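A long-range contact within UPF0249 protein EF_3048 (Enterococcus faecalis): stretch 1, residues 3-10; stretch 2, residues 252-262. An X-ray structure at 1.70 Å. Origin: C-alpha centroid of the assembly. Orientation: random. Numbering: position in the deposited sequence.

Stretch 1, residues 3-10: SNKKLIIN
Stretch 2, residues 252-262: GILLANYESLA

Parallel β-pairing can join the two ends of a chain, here across at least 246 residues. The strand through K6 to N10 lies beside that around L255, N-to-C directions 46° apart, in the register K6–L254, L7–L255, I8–A256, with CA–CA distances of 4.9 to 5.0 Å. N4 (phi/psi -74/163, chi1 p) leads in, its OD1 accepting a hydrogen bond from K6 NZ at 3.0 Å. At K5 (-111/128) a water bridges the chains before they pair directly, accepting from K5 N (2.9 Å) and donating to G252 O (2.8 Å); G252, at positive phi (68/14), ends a helix in a Schellman motif. K5 O then accepts from L254 N (3.0 Å). Side chains alternate. K6 (-111/123; chi1 m, chi2 t) shares a face with L254 (m, t), I8 and A256, and K6 CB lies 4.1 Å from A256 CB. Both polar groups of L7 (-117/115) point across, as parallel pairing requires: its N donates to L254 O and its O accepts from A256 N, each at 2.8 Å. L7 (t, p) occupies the other face with L255, and L7 CB lies 3.5 Å from I253 CG2. I8 (-95/121; m, t) reaches past A256 to the 3-10 segment 258-260, setting I8 CD1 over the Y258 ring face, 3.7 Å from Y258 CD1. Finally, I9 (-111/106; m, t) sets CD1 3.5 Å from L255 CD2.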

# COMPACT_ATOMS: atom_id res chain seq x y z
N SER A 3 37.24 -1.58 17.25
CA SER A 3 36.07 -0.77 16.95
C SER A 3 35.48 -1.11 15.59
O SER A 3 36.18 -1.34 14.60
CB SER A 3 36.43 0.72 17.01
N ASN A 4 34.14 -1.16 15.50
CA ASN A 4 33.58 -1.53 14.20
C ASN A 4 33.72 -0.36 13.23
O ASN A 4 33.96 0.78 13.64
CB ASN A 4 32.14 -2.01 14.35
CG ASN A 4 31.33 -1.07 15.22
OD1 ASN A 4 31.52 0.14 15.17
ND2 ASN A 4 30.43 -1.65 16.02
N LYS A 5 33.60 -0.67 11.94
CA LYS A 5 33.69 0.34 10.89
C LYS A 5 32.30 0.52 10.28
O LYS A 5 31.69 -0.48 9.91
CB LYS A 5 34.71 -0.03 9.82
CG LYS A 5 36.08 -0.40 10.37
CD LYS A 5 37.02 0.80 10.30
CE LYS A 5 38.34 0.55 11.00
NZ LYS A 5 39.53 0.63 10.12
N LYS A 6 31.85 1.77 10.21
CA LYS A 6 30.52 2.02 9.65
C LYS A 6 30.67 2.73 8.31
O LYS A 6 31.28 3.79 8.21
CB LYS A 6 29.68 2.83 10.62
CG LYS A 6 29.46 2.09 11.95
CD LYS A 6 28.73 3.04 12.89
CE LYS A 6 29.67 3.40 14.04
NZ LYS A 6 29.50 2.40 15.13
N LEU A 7 30.10 2.10 7.29
CA LEU A 7 30.24 2.55 5.92
C LEU A 7 28.87 2.96 5.34
O LEU A 7 27.98 2.13 5.22
CB LEU A 7 30.84 1.47 5.02
CG LEU A 7 30.96 1.84 3.55
CD1 LEU A 7 31.84 3.07 3.36
CD2 LEU A 7 31.54 0.70 2.71
N ILE A 8 28.77 4.23 5.04
CA ILE A 8 27.64 4.85 4.37
C ILE A 8 28.01 4.89 2.89
O ILE A 8 29.04 5.46 2.50
CB ILE A 8 27.38 6.24 4.93
CG1 ILE A 8 27.09 6.27 6.43
CG2 ILE A 8 26.29 6.93 4.13
CD1 ILE A 8 27.09 7.67 7.00
N ILE A 9 27.21 4.28 2.05
CA ILE A 9 27.29 4.26 0.59
C ILE A 9 26.08 5.05 0.12
O ILE A 9 24.93 4.64 0.22
CB ILE A 9 27.33 2.84 0.02
CG1 ILE A 9 28.45 2.04 0.65
CG2 ILE A 9 27.46 2.84 -1.50
CD1 ILE A 9 28.64 0.63 0.17
N ASN A 10 26.40 6.26 -0.35
CA ASN A 10 25.34 7.23 -0.62
C ASN A 10 25.33 7.54 -2.10
O ASN A 10 26.33 7.96 -2.68
CB ASN A 10 25.53 8.54 0.17
CG ASN A 10 24.38 9.51 -0.06
OD1 ASN A 10 23.43 9.61 0.73
ND2 ASN A 10 24.49 10.24 -1.15
N GLY A 252 34.20 -7.42 7.55
CA GLY A 252 33.44 -7.13 8.75
C GLY A 252 32.81 -5.76 8.74
O GLY A 252 32.35 -5.29 9.80
N ILE A 253 32.75 -5.08 7.59
CA ILE A 253 32.24 -3.71 7.58
C ILE A 253 30.71 -3.67 7.71
O ILE A 253 30.02 -4.47 7.09
CB ILE A 253 32.70 -2.97 6.31
CG1 ILE A 253 34.22 -2.89 6.25
CG2 ILE A 253 32.05 -1.61 6.16
CD1 ILE A 253 34.85 -2.48 4.96
N LEU A 254 30.25 -2.74 8.53
CA LEU A 254 28.84 -2.51 8.81
C LEU A 254 28.27 -1.51 7.83
O LEU A 254 28.78 -0.38 7.75
CB LEU A 254 28.57 -1.96 10.21
CG LEU A 254 28.84 -2.87 11.42
CD1 LEU A 254 28.54 -2.14 12.72
CD2 LEU A 254 28.05 -4.16 11.27
N LEU A 255 27.22 -1.89 7.07
CA LEU A 255 26.67 -0.88 6.16
C LEU A 255 25.64 -0.02 6.86
O LEU A 255 24.60 -0.49 7.31
CB LEU A 255 26.04 -1.55 4.92
CG LEU A 255 27.02 -2.03 3.85
CD1 LEU A 255 26.29 -2.83 2.77
CD2 LEU A 255 27.77 -0.86 3.22
N ALA A 256 25.93 1.28 6.92
CA ALA A 256 25.13 2.21 7.69
C ALA A 256 24.60 3.39 6.89
O ALA A 256 24.84 3.55 5.70
CB ALA A 256 26.03 2.73 8.83
N ASN A 257 23.88 4.26 7.59
CA ASN A 257 23.32 5.47 6.99
C ASN A 257 23.55 6.62 7.95
O ASN A 257 24.18 6.37 8.99
CB ASN A 257 21.85 5.30 6.63
CG ASN A 257 20.99 4.86 7.80
OD1 ASN A 257 21.11 5.39 8.91
ND2 ASN A 257 20.15 3.87 7.52
N TYR A 258 23.11 7.83 7.62
CA TYR A 258 23.38 8.98 8.50
C TYR A 258 22.56 8.97 9.77
O TYR A 258 22.71 9.87 10.60
CB TYR A 258 23.19 10.30 7.75
CG TYR A 258 24.40 10.82 7.01
CD1 TYR A 258 24.81 10.34 5.78
CD2 TYR A 258 25.18 11.85 7.54
CE1 TYR A 258 25.91 10.80 5.09
CE2 TYR A 258 26.28 12.33 6.87
CZ TYR A 258 26.67 11.82 5.65
OH TYR A 258 27.76 12.33 5.00
N GLU A 259 21.67 8.01 10.03
CA GLU A 259 21.05 7.84 11.33
C GLU A 259 22.13 7.58 12.39
O GLU A 259 21.93 7.81 13.58
CB GLU A 259 20.06 6.67 11.38
CG GLU A 259 18.74 6.88 10.65
CD GLU A 259 17.94 8.08 11.14
OE1 GLU A 259 18.01 8.43 12.34
OE2 GLU A 259 17.23 8.69 10.31
N SER A 260 23.29 7.09 11.97
CA SER A 260 24.43 6.79 12.82
C SER A 260 25.14 8.07 13.28
O SER A 260 26.02 8.02 14.15
CB SER A 260 25.44 5.91 12.09
OG SER A 260 26.10 6.64 11.07
N LEU A 261 24.75 9.19 12.70
CA LEU A 261 25.29 10.51 12.96
C LEU A 261 24.23 11.54 13.35
O LEU A 261 24.47 12.74 13.23
CB LEU A 261 26.02 11.04 11.72
CG LEU A 261 27.27 10.26 11.29
CD1 LEU A 261 27.76 10.77 9.94
CD2 LEU A 261 28.35 10.35 12.37
N ALA A 262 23.09 11.09 13.84
CA ALA A 262 22.00 11.93 14.25
C ALA A 262 22.43 12.78 15.46
O ALA A 262 23.13 12.27 16.34
CB ALA A 262 20.77 11.13 14.59
O HOH W 1 33.25 -3.58 11.87